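Local coordinates for proton-dependent oligopeptide transporter family protein (Xanthomonas campestris, PDB 6EI3), which probably carries short peptides across the membrane coupled to proton movement, as a major facilitator superfamily member of the POT family, captured here in an auto-inhibited state, at residues A[76-80]-A[186-190]; A[13-17]-A[175-181]; A[6-10]-A[182-186]. All coordinates share one frame; numbering follows the deposited sequence.

Interaction 1. Residues A[76-80]-A[186-190]; sequences YTTII and FWLGR. With 78M ((2S)-2,3-dihydroxypropyl(7Z)-pentadec-7-enoate), chain B.
Both Tyr76 and Phe186 hold CG trans to the backbone N (chi1 175° and -173°), which sends their rings into the groove between helices 62-95 and 168-188, two membrane helices of the N-terminal bundle of the major facilitator fold. The rings slide past each other in opposite directions, nearly parallel (15°) yet barely overlapping, and they meet where Tyr76 CD1 comes 3.4 Å from Phe186 CE2. Ile79 reaches Phe186 over one face: its CG2 makes a CH-pi contact 3.7 Å from the ring centroid, while Ile80 CG1 lies at the edge in the ring plane. Beyond it, Ile80 CD1 packs 3.9 Å from Trp187 CB. The hydroxyl end of Tyr76 reaches Arg190, where OH lies 3.1 Å from Arg190 CB; Arg195 adds a cation-pi contact to the same ring. Arg190, extended from CG to NE, lies along the indole; its NH1 bonds Trp187 O at 3.0 Å, from the carbonyl face opposite the one used by Arg190 N, and its guanidinium covers one face of the indole. The acyl chain of the monoacylglycerol 78M covers the other face. At the glycerol end of this lipid, Thr77 OG1 and O21 share a 2.7 Å hydrogen bond.

Interaction 2. Residues A[13-17]-A[175-181]; sequences CERFS and PGILMFI. With 78M ((2S)-2,3-dihydroxypropyl(7Z)-pentadec-7-enoate), chain D.
Leu178 points from helix 168-188 into the seam with helix 4-22, and its side chain divides between three neighbours. CB rests 4.0 Å from Cys13 O and close to the CB of Ser17; CG and CD2 face the tail of a bound 78M, with CD2 3.9 Å from lipid C15. The other branch turns to helix 4-22, where CD1 packs against the Phe16 ring, 3.3 Å from Phe16 CD1, meeting it obliquely. Phe16 is backed in turn by Phe154, Ala155 and Leu158 of helix 137-165. The two short segments run antiparallel, with their axes 8.1 Å apart at closest.

The polar grip between them comes from Ser17. With its OG trans to the backbone N (chi1 176°), it donates to Pro175 O at 2.6 Å, from above the carbonyl plane; Met179 N reaches the same oxygen from the opposite face, so the carbonyl at the proline kink holds two donors. Cys13 adds its SG, 4.0 Å from Ile181 CG2.

On the side facing helix 62-95, Glu14 and Met179 lie alongside each other, pointing the same way, and Glu14 CG is 3.7 Å from Met179 SD. The Glu14 carboxylate is gripped side-on by Arg15, NE to OE1 and NH2 to OE2, both 2.8 Å long and close to the guanidinium plane, and Tyr86 OH holds OE2 as well. Glu14, Arg15 and Phe16 belong to the ExxERF sequence of the first transmembrane helix, a signature of POT transporters that in relatives has been linked to proton coupling.

Interaction 3. Residues A[6-10]-A[182-186]; sequences FIIGN and ATAVF
The Phe6 ring meets Val185 at its edge: Val185 O lies near the ring plane, 3.5 Å from Phe6 CD1. The ring of Phe186 is approached obliquely by the amide of Asn10, whose plane is turned 51° from it. Tyr193 meets this ring too. Ile7 runs alongside, but it is modelled in two conformations, so its approach to Phe186, with Ile7 CD1 3.6 Å from Phe186 CE1, is less certain.

Helices 4-22 and 168-188 both belong to the N-terminal bundle of the major facilitator fold. Here their segments 6-10 and 182-186 run nearly antiparallel (172°), with axes 8.1 Å apart at closest. Gly9 and Ala182 put little bulk between them: Gly9 carries no side chain, which leaves Val185 CG1 room to sit 4.1 Å from Gly9 CA, and Ala182 CB rests 3.6 Å from Asn10 O. The CA atoms of Asn10 and Ala182 are 4.2 Å apart. Val185 has its CG1 methyl trans to its backbone N (chi1 165°), a setting that lays it against the turn at residues 6-10, 3.3 Å from Phe6 O. On the far side of its helix Thr183 turns to Ser83 and Cys87, its OG1 bonded to Met179 O.

Overall arrangement
All three contacts draw on helix 168-188. Interactions 2 and 3 are successive parts of one seam with helix 4-22, their centres about 10 Å apart, and they join where Cys13 CB lies 3.6 Å from Ala182 CB. Interaction 1 lies further along, at residues 186-190, and brings in helix 62-95; its centre is about 8 Å from that of interaction 3. Phe186 serves both, and Phe6 CD1 approaches Gly189 N at 3.5 Å. Interactions 1 and 2 do not touch, their nearest atoms being about 5 Å apart. Separate 78M molecules cover interactions 1 and 2, and the one at interaction 1 also touches Ala184 of interaction 3.

Interaction 1. Residues A[76-80]-A[186-190]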
loop_
_atom_site.group_PDB
_atom_site.type_symbol
_atom_site.label_atom_id
_atom_site.label_comp_id
_atom_site.label_asym_id
_atom_site.label_seq_id
_atom_site.Cartn_x
_atom_site.Cartn_y
_atom_site.Cartn_z
ATOM N N TYR A 76 13.743 -17.764 -5.363
ATOM C CA TYR A 76 14.418 -17.485 -6.639
ATOM C C TYR A 76 13.509 -17.690 -7.859
ATOM O O TYR A 76 13.401 -16.787 -8.695
ATOM C CB TYR A 76 15.720 -18.307 -6.829
ATOM C CG TYR A 76 16.303 -18.076 -8.206
ATOM C CD1 TYR A 76 16.965 -16.888 -8.513
ATOM C CD2 TYR A 76 16.097 -18.992 -9.233
ATOM C CE1 TYR A 76 17.435 -16.633 -9.803
ATOM C CE2 TYR A 76 16.573 -18.755 -10.522
ATOM C CZ TYR A 76 17.251 -17.576 -10.799
ATOM O OH TYR A 76 17.703 -17.325 -12.064
ATOM N N THR A 77 12.926 -18.898 -7.991
ATOM C CA THR A 77 12.066 -19.260 -9.133
ATOM C C THR A 77 10.829 -18.361 -9.226
ATOM O O THR A 77 10.467 -17.935 -10.314
ATOM C CB THR A 77 11.701 -20.752 -9.048
ATOM O OG1 THR A 77 12.912 -21.496 -9.146
ATOM C CG2 THR A 77 10.728 -21.205 -10.146
ATOM N N THR A 78 10.195 -18.095 -8.092
ATOM C CA THR A 78 8.987 -17.280 -8.015
ATOM C C THR A 78 9.308 -15.844 -8.442
ATOM O O THR A 78 8.576 -15.285 -9.266
ATOM C CB THR A 78 8.365 -17.410 -6.621
ATOM O OG1 THR A 78 8.264 -18.800 -6.310
ATOM C CG2 THR A 78 6.972 -16.776 -6.537
ATOM N N ILE A 79 10.446 -15.292 -7.963
ATOM C CA ILE A 79 10.881 -13.945 -8.348
ATOM C C ILE A 79 11.077 -13.874 -9.855
ATOM O O ILE A 79 10.574 -12.943 -10.483
ATOM C CB ILE A 79 12.138 -13.414 -7.568
ATOM C CG1 ILE A 79 11.788 -13.157 -6.082
ATOM C CG2 ILE A 79 12.650 -12.087 -8.237
ATOM C CD1 ILE A 79 13.022 -13.090 -5.104
ATOM N N ILE A 80 11.800 -14.842 -10.426
ATOM C CA ILE A 80 12.091 -14.900 -11.860
ATOM C C ILE A 80 10.813 -14.896 -12.711
ATOM O O ILE A 80 10.711 -14.099 -13.641
ATOM C CB ILE A 80 13.034 -16.106 -12.197
ATOM C CG1 ILE A 80 14.506 -15.767 -11.893
ATOM C CG2 ILE A 80 12.879 -16.591 -13.657
ATOM C CD1 ILE A 80 15.233 -14.722 -12.851
ATOM N N PHE A 186 19.060 -9.756 -11.844
ATOM C CA PHE A 186 18.690 -10.777 -10.861
ATOM C C PHE A 186 19.159 -12.159 -11.364
ATOM O O PHE A 186 19.875 -12.849 -10.654
ATOM C CB PHE A 186 17.168 -10.750 -10.551
ATOM C CG PHE A 186 16.755 -11.675 -9.416
ATOM C CD1 PHE A 186 16.952 -11.305 -8.084
ATOM C CD2 PHE A 186 16.155 -12.902 -9.680
ATOM C CE1 PHE A 186 16.584 -12.169 -7.036
ATOM C CE2 PHE A 186 15.747 -13.739 -8.636
ATOM C CZ PHE A 186 15.972 -13.371 -7.320
ATOM N N TRP A 187 18.844 -12.491 -12.631
ATOM C CA TRP A 187 19.219 -13.747 -13.299
ATOM C C TRP A 187 20.752 -13.946 -13.386
ATOM O O TRP A 187 21.236 -15.067 -13.234
ATOM C CB TRP A 187 18.547 -13.796 -14.689
ATOM C CG TRP A 187 18.921 -14.975 -15.536
ATOM C CD1 TRP A 187 18.334 -16.209 -15.538
ATOM C CD2 TRP A 187 19.944 -15.011 -16.539
ATOM N NE1 TRP A 187 18.960 -17.026 -16.456
ATOM C CE2 TRP A 187 19.961 -16.319 -17.076
ATOM C CE3 TRP A 187 20.884 -14.073 -17.006
ATOM C CZ2 TRP A 187 20.860 -16.706 -18.081
ATOM C CZ3 TRP A 187 21.769 -14.455 -18.008
ATOM C CH2 TRP A 187 21.759 -15.760 -18.527
ATOM N N LEU A 188 21.517 -12.861 -13.573
ATOM C CA LEU A 188 22.984 -12.938 -13.643
ATOM C C LEU A 188 23.648 -13.420 -12.334
ATOM O O LEU A 188 24.736 -13.962 -12.380
ATOM C CB LEU A 188 23.587 -11.598 -14.123
ATOM C CG LEU A 188 23.538 -11.362 -15.648
ATOM C CD1 LEU A 188 23.639 -9.894 -15.982
ATOM C CD2 LEU A 188 24.654 -12.114 -16.366
ATOM N N GLY A 189 22.989 -13.253 -11.193
ATOM C CA GLY A 189 23.544 -13.762 -9.945
ATOM C C GLY A 189 23.033 -15.139 -9.546
ATOM O O GLY A 189 23.357 -15.586 -8.447
ATOM N N ARG A 190 22.216 -15.818 -10.417
ATOM C CA ARG A 190 21.535 -17.113 -10.143
ATOM C C ARG A 190 22.431 -18.227 -9.566
ATOM O O ARG A 190 22.018 -18.891 -8.617
ATOM C CB ARG A 190 20.752 -17.647 -11.371
ATOM C CG ARG A 190 21.566 -18.322 -12.488
ATOM C CD ARG A 190 20.884 -18.298 -13.854
ATOM N NE ARG A 190 21.794 -18.733 -14.935
ATOM C CZ ARG A 190 22.680 -17.953 -15.552
ATOM N NH1 ARG A 190 22.788 -16.670 -15.227
ATOM N NH2 ARG A 190 23.453 -18.447 -16.512
HETATM O O21 78M B . 14.426 -21.100 -11.381
HETATM C C20 78M B . 13.759 -21.942 -12.310
HETATM C C18 78M B . 13.176 -21.137 -13.449
HETATM O O19 78M B . 12.210 -21.927 -14.151
HETATM C C17 78M B . 14.236 -20.649 -14.407
HETATM O O2 78M B . 13.558 -19.748 -15.315
HETATM C C1 78M B . 14.313 -19.026 -16.151
HETATM O O1 78M B . 15.517 -19.008 -16.125
HETATM C C2 78M B . 13.458 -18.265 -17.128
HETATM C C3 78M B . 14.205 -17.271 -18.016
HETATM C C4 78M B . 14.695 -16.031 -17.274
HETATM C C5 78M B . 15.259 -14.951 -18.180
HETATM C C6 78M B . 16.062 -13.885 -17.444
HETATM C C7 78M B . 16.286 -12.633 -18.242
HETATM C C8 78M B . 17.244 -12.373 -19.126
HETATM C C9 78M B . 18.364 -13.269 -19.589
HETATM C C10 78M B . 19.312 -12.577 -20.577
HETATM C C11 78M B . 20.346 -11.667 -19.924
HETATM C C12 78M B . 20.948 -10.621 -20.853
HETATM C C13 78M B . 22.117 -9.848 -20.244
HETATM C C15 78M B . 21.710 -7.337 -20.582
HETATM C C14 78M B . 22.508 -8.574 -20.988
#

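Interaction 2. Residues A[13-17]-A[175-181]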
loop_
_atom_site.group_PDB
_atom_site.type_symbol
_atom_site.label_atom_id
_atom_site.label_comp_id
_atom_site.label_asym_id
_atom_site.label_seq_id
_atom_site.Cartn_x
_atom_site.Cartn_y
_atom_site.Cartn_z
ATOM N N CYS A 13 16.689 -0.989 -10.009
ATOM C CA CYS A 13 16.015 -0.870 -11.309
ATOM C C CYS A 13 14.523 -1.092 -11.220
ATOM O O CYS A 13 13.779 -0.305 -11.811
ATOM C CB CYS A 13 16.658 -1.771 -12.352
ATOM S SG CYS A 13 18.401 -1.415 -12.649
ATOM N N GLU A 14 14.074 -2.125 -10.455
ATOM C CA GLU A 14 12.643 -2.410 -10.307
ATOM C C GLU A 14 11.896 -1.265 -9.603
ATOM O O GLU A 14 10.798 -0.928 -10.013
ATOM C CB GLU A 14 12.401 -3.771 -9.599
ATOM C CG GLU A 14 10.925 -4.160 -9.450
ATOM C CD GLU A 14 10.154 -3.516 -8.309
ATOM O OE1 GLU A 14 10.794 -3.150 -7.305
ATOM O OE2 GLU A 14 8.919 -3.345 -8.426
ATOM N N ARG A 15 12.472 -0.685 -8.544
ATOM C CA ARG A 15 11.817 0.400 -7.814
ATOM C C ARG A 15 11.723 1.667 -8.659
ATOM O O ARG A 15 10.687 2.328 -8.647
ATOM C CB ARG A 15 12.494 0.684 -6.442
ATOM C CG ARG A 15 12.293 -0.431 -5.372
ATOM C CD ARG A 15 10.900 -0.473 -4.729
ATOM N NE ARG A 15 9.939 -1.145 -5.613
ATOM C CZ ARG A 15 8.620 -1.007 -5.572
ATOM N NH1 ARG A 15 8.053 -0.233 -4.651
ATOM N NH2 ARG A 15 7.854 -1.646 -6.452
ATOM N N PHE A 16 12.794 2.007 -9.385
ATOM C CA PHE A 16 12.780 3.195 -10.239
ATOM C C PHE A 16 11.693 3.004 -11.312
ATOM O O PHE A 16 10.910 3.918 -11.575
ATOM C CB PHE A 16 14.162 3.447 -10.880
ATOM C CG PHE A 16 14.259 4.753 -11.655
ATOM C CD1 PHE A 16 13.697 4.876 -12.920
ATOM C CD2 PHE A 16 14.917 5.853 -11.119
ATOM C CE1 PHE A 16 13.796 6.080 -13.643
ATOM C CE2 PHE A 16 15.017 7.052 -11.842
ATOM C CZ PHE A 16 14.450 7.156 -13.094
ATOM N N SER A 17 11.651 1.803 -11.906
ATOM C CA SER A 17 10.690 1.422 -12.931
ATOM C C SER A 17 9.238 1.526 -12.423
ATOM O O SER A 17 8.382 2.095 -13.105
ATOM C CB SER A 17 10.989 0.006 -13.409
ATOM O OG SER A 17 10.024 -0.452 -14.336
ATOM N N PRO A 175 10.822 2.970 -18.025
ATOM C CA PRO A 175 10.589 1.989 -16.946
ATOM C C PRO A 175 10.560 0.538 -17.447
ATOM O O PRO A 175 10.988 -0.355 -16.731
ATOM C CB PRO A 175 9.211 2.403 -16.370
ATOM C CG PRO A 175 9.084 3.850 -16.692
ATOM C CD PRO A 175 9.738 3.979 -18.053
ATOM N N GLY A 176 10.094 0.321 -18.674
ATOM C CA GLY A 176 10.040 -1.019 -19.258
ATOM C C GLY A 176 11.432 -1.604 -19.439
ATOM O O GLY A 176 11.687 -2.740 -19.028
ATOM N N ILE A 177 12.361 -0.804 -19.983
ATOM C CA ILE A 177 13.773 -1.223 -20.181
ATOM C C ILE A 177 14.473 -1.491 -18.840
ATOM O O ILE A 177 15.177 -2.489 -18.692
ATOM C CB ILE A 177 14.541 -0.213 -21.086
ATOM C CG1 ILE A 177 14.019 -0.273 -22.555
ATOM C CG2 ILE A 177 16.071 -0.400 -21.027
ATOM C CD1 ILE A 177 14.281 -1.668 -23.402
ATOM N N LEU A 178 14.222 -0.637 -17.849
ATOM C CA LEU A 178 14.782 -0.792 -16.512
ATOM C C LEU A 178 14.319 -2.067 -15.838
ATOM O O LEU A 178 15.100 -2.669 -15.109
ATOM C CB LEU A 178 14.492 0.436 -15.638
ATOM C CG LEU A 178 15.405 1.629 -15.924
ATOM C CD1 LEU A 178 14.848 2.860 -15.298
ATOM C CD2 LEU A 178 16.819 1.383 -15.392
ATOM N N MET A 179 13.072 -2.488 -16.097
ATOM C CA MET A 179 12.509 -3.724 -15.554
ATOM C C MET A 179 13.158 -4.912 -16.250
ATOM O O MET A 179 13.447 -5.915 -15.602
ATOM C CB MET A 179 10.972 -3.751 -15.717
ATOM C CG MET A 179 10.289 -4.794 -14.852
ATOM S SD MET A 179 10.763 -4.707 -13.086
ATOM C CE MET A 179 11.030 -6.452 -12.761
ATOM N N PHE A 180 13.403 -4.803 -17.570
ATOM C CA PHE A 180 14.104 -5.856 -18.296
ATOM C C PHE A 180 15.507 -6.004 -17.683
ATOM O O PHE A 180 15.947 -7.120 -17.418
ATOM C CB PHE A 180 14.195 -5.560 -19.812
ATOM C CG PHE A 180 15.198 -6.465 -20.493
ATOM C CD1 PHE A 180 14.848 -7.754 -20.879
ATOM C CD2 PHE A 180 16.516 -6.055 -20.682
ATOM C CE1 PHE A 180 15.790 -8.602 -21.480
ATOM C CE2 PHE A 180 17.462 -6.920 -21.244
ATOM C CZ PHE A 180 17.089 -8.182 -21.644
ATOM N N ILE A 181 16.183 -4.866 -17.431
ATOM C CA ILE A 181 17.525 -4.845 -16.831
ATOM C C ILE A 181 17.480 -5.392 -15.412
ATOM O O ILE A 181 18.399 -6.115 -15.040
ATOM C CB ILE A 181 18.165 -3.427 -16.878
ATOM C CG1 ILE A 181 18.502 -3.014 -18.346
ATOM C CG2 ILE A 181 19.419 -3.364 -15.963
ATOM C CD1 ILE A 181 18.825 -1.503 -18.534
HETATM O O21 78M D . 9.847 9.803 -30.744
HETATM C C20 78M D . 9.661 8.598 -31.471
HETATM C C18 78M D . 8.323 7.962 -31.164
HETATM O O19 78M D . 7.923 8.245 -29.818
HETATM C C17 78M D . 8.317 6.467 -31.394
HETATM O O2 78M D . 9.402 5.956 -30.582
HETATM C C1 78M D . 9.292 4.733 -30.054
HETATM O O1 78M D . 8.285 4.073 -30.071
HETATM C C2 78M D . 10.600 4.282 -29.479
HETATM C C3 78M D . 10.634 4.252 -27.959
HETATM C C4 78M D . 11.989 3.803 -27.460
HETATM C C5 78M D . 12.128 3.637 -25.964
HETATM C C6 78M D . 13.507 3.117 -25.577
HETATM C C7 78M D . 13.711 3.008 -24.098
HETATM C C8 78M D . 14.783 3.360 -23.406
HETATM C C9 78M D . 16.045 3.977 -23.927
HETATM C C10 78M D . 16.331 5.341 -23.293
HETATM C C11 78M D . 17.412 5.335 -22.217
HETATM C C12 78M D . 17.054 4.610 -20.918
HETATM C C13 78M D . 18.189 4.587 -19.899
HETATM C C15 78M D . 18.258 2.289 -18.852
HETATM C C14 78M D . 17.929 3.755 -18.660
#

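Interaction 3. Residues A[6-10]-A[182-186]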
loop_
_atom_site.group_PDB
_atom_site.type_symbol
_atom_site.label_atom_id
_atom_site.label_comp_id
_atom_site.label_asym_id
_atom_site.label_seq_id
_atom_site.Cartn_x
_atom_site.Cartn_y
_atom_site.Cartn_z
ATOM N N PHE A 6 23.904 -8.142 -7.075
ATOM C CA PHE A 6 22.878 -8.538 -8.055
ATOM C C PHE A 6 21.482 -8.243 -7.515
ATOM O O PHE A 6 20.617 -7.845 -8.282
ATOM C CB PHE A 6 23.015 -10.021 -8.432
ATOM C CG PHE A 6 24.336 -10.349 -9.095
ATOM C CD1 PHE A 6 24.511 -10.165 -10.462
ATOM C CD2 PHE A 6 25.404 -10.836 -8.351
ATOM C CE1 PHE A 6 25.738 -10.456 -11.072
ATOM C CE2 PHE A 6 26.627 -11.125 -8.958
ATOM C CZ PHE A 6 26.785 -10.936 -10.317
ATOM N N ILE A 7 21.295 -8.402 -6.179
ATOM C CA ILE A 7 20.040 -8.126 -5.460
ATOM C C ILE A 7 19.825 -6.613 -5.393
ATOM O O ILE A 7 18.712 -6.139 -5.609
ATOM C CB ILE A 7 20.093 -8.764 -4.028
ATOM C CG1 ILE A 7 20.274 -10.317 -4.079
ATOM C CG2 ILE A 7 18.897 -8.347 -3.140
ATOM C CD1 ILE A 7 19.193 -11.131 -4.721
ATOM N N ILE A 8 20.913 -5.847 -5.089
ATOM C CA ILE A 8 20.849 -4.370 -4.990
ATOM C C ILE A 8 20.480 -3.796 -6.381
ATOM O O ILE A 8 19.575 -2.967 -6.468
ATOM C CB ILE A 8 22.179 -3.772 -4.404
ATOM C CG1 ILE A 8 22.276 -4.031 -2.877
ATOM C CG2 ILE A 8 22.316 -2.262 -4.711
ATOM C CD1 ILE A 8 23.725 -3.824 -2.256
ATOM N N GLY A 9 21.153 -4.279 -7.433
ATOM C CA GLY A 9 20.908 -3.876 -8.818
ATOM C C GLY A 9 19.463 -4.106 -9.236
ATOM O O GLY A 9 18.807 -3.212 -9.760
ATOM N N ASN A 10 18.952 -5.312 -8.976
ATOM C CA ASN A 10 17.576 -5.681 -9.285
ATOM C C ASN A 10 16.607 -4.774 -8.518
ATOM O O ASN A 10 15.664 -4.263 -9.126
ATOM C CB ASN A 10 17.343 -7.157 -8.941
ATOM C CG ASN A 10 15.889 -7.547 -8.997
ATOM O OD1 ASN A 10 15.306 -7.785 -10.066
ATOM N ND2 ASN A 10 15.247 -7.500 -7.857
ATOM N N ALA A 182 16.430 -5.035 -14.617
ATOM C CA ALA A 182 16.265 -5.536 -13.246
ATOM C C ALA A 182 16.201 -7.064 -13.244
ATOM O O ALA A 182 16.863 -7.703 -12.422
ATOM C CB ALA A 182 14.982 -4.976 -12.623
ATOM N N THR A 183 15.403 -7.640 -14.177
ATOM C CA THR A 183 15.204 -9.096 -14.313
ATOM C C THR A 183 16.503 -9.763 -14.766
ATOM O O THR A 183 16.882 -10.795 -14.201
ATOM C CB THR A 183 14.016 -9.395 -15.261
ATOM O OG1 THR A 183 12.868 -8.678 -14.812
ATOM C CG2 THR A 183 13.683 -10.888 -15.343
ATOM N N ALA A 184 17.196 -9.156 -15.769
ATOM C CA ALA A 184 18.462 -9.677 -16.281
ATOM C C ALA A 184 19.528 -9.705 -15.185
ATOM O O ALA A 184 20.256 -10.691 -15.081
ATOM C CB ALA A 184 18.952 -8.842 -17.475
ATOM N N VAL A 185 19.641 -8.616 -14.395
ATOM C CA VAL A 185 20.621 -8.508 -13.311
ATOM C C VAL A 185 20.344 -9.573 -12.225
ATOM O O VAL A 185 21.273 -10.264 -11.801
ATOM C CB VAL A 185 20.741 -7.057 -12.758
ATOM C CG1 VAL A 185 21.463 -7.031 -11.413
ATOM C CG2 VAL A 185 21.468 -6.148 -13.764
ATOM N N PHE A 186 19.060 -9.756 -11.844
ATOM C CA PHE A 186 18.690 -10.777 -10.861
ATOM C C PHE A 186 19.159 -12.159 -11.364
ATOM O O PHE A 186 19.875 -12.849 -10.654
ATOM C CB PHE A 186 17.168 -10.750 -10.551
ATOM C CG PHE A 186 16.755 -11.675 -9.416
ATOM C CD1 PHE A 186 16.952 -11.305 -8.084
ATOM C CD2 PHE A 186 16.155 -12.902 -9.680
ATOM C CE1 PHE A 186 16.584 -12.169 -7.036
ATOM C CE2 PHE A 186 15.747 -13.739 -8.636
ATOM C CZ PHE A 186 15.972 -13.371 -7.320
#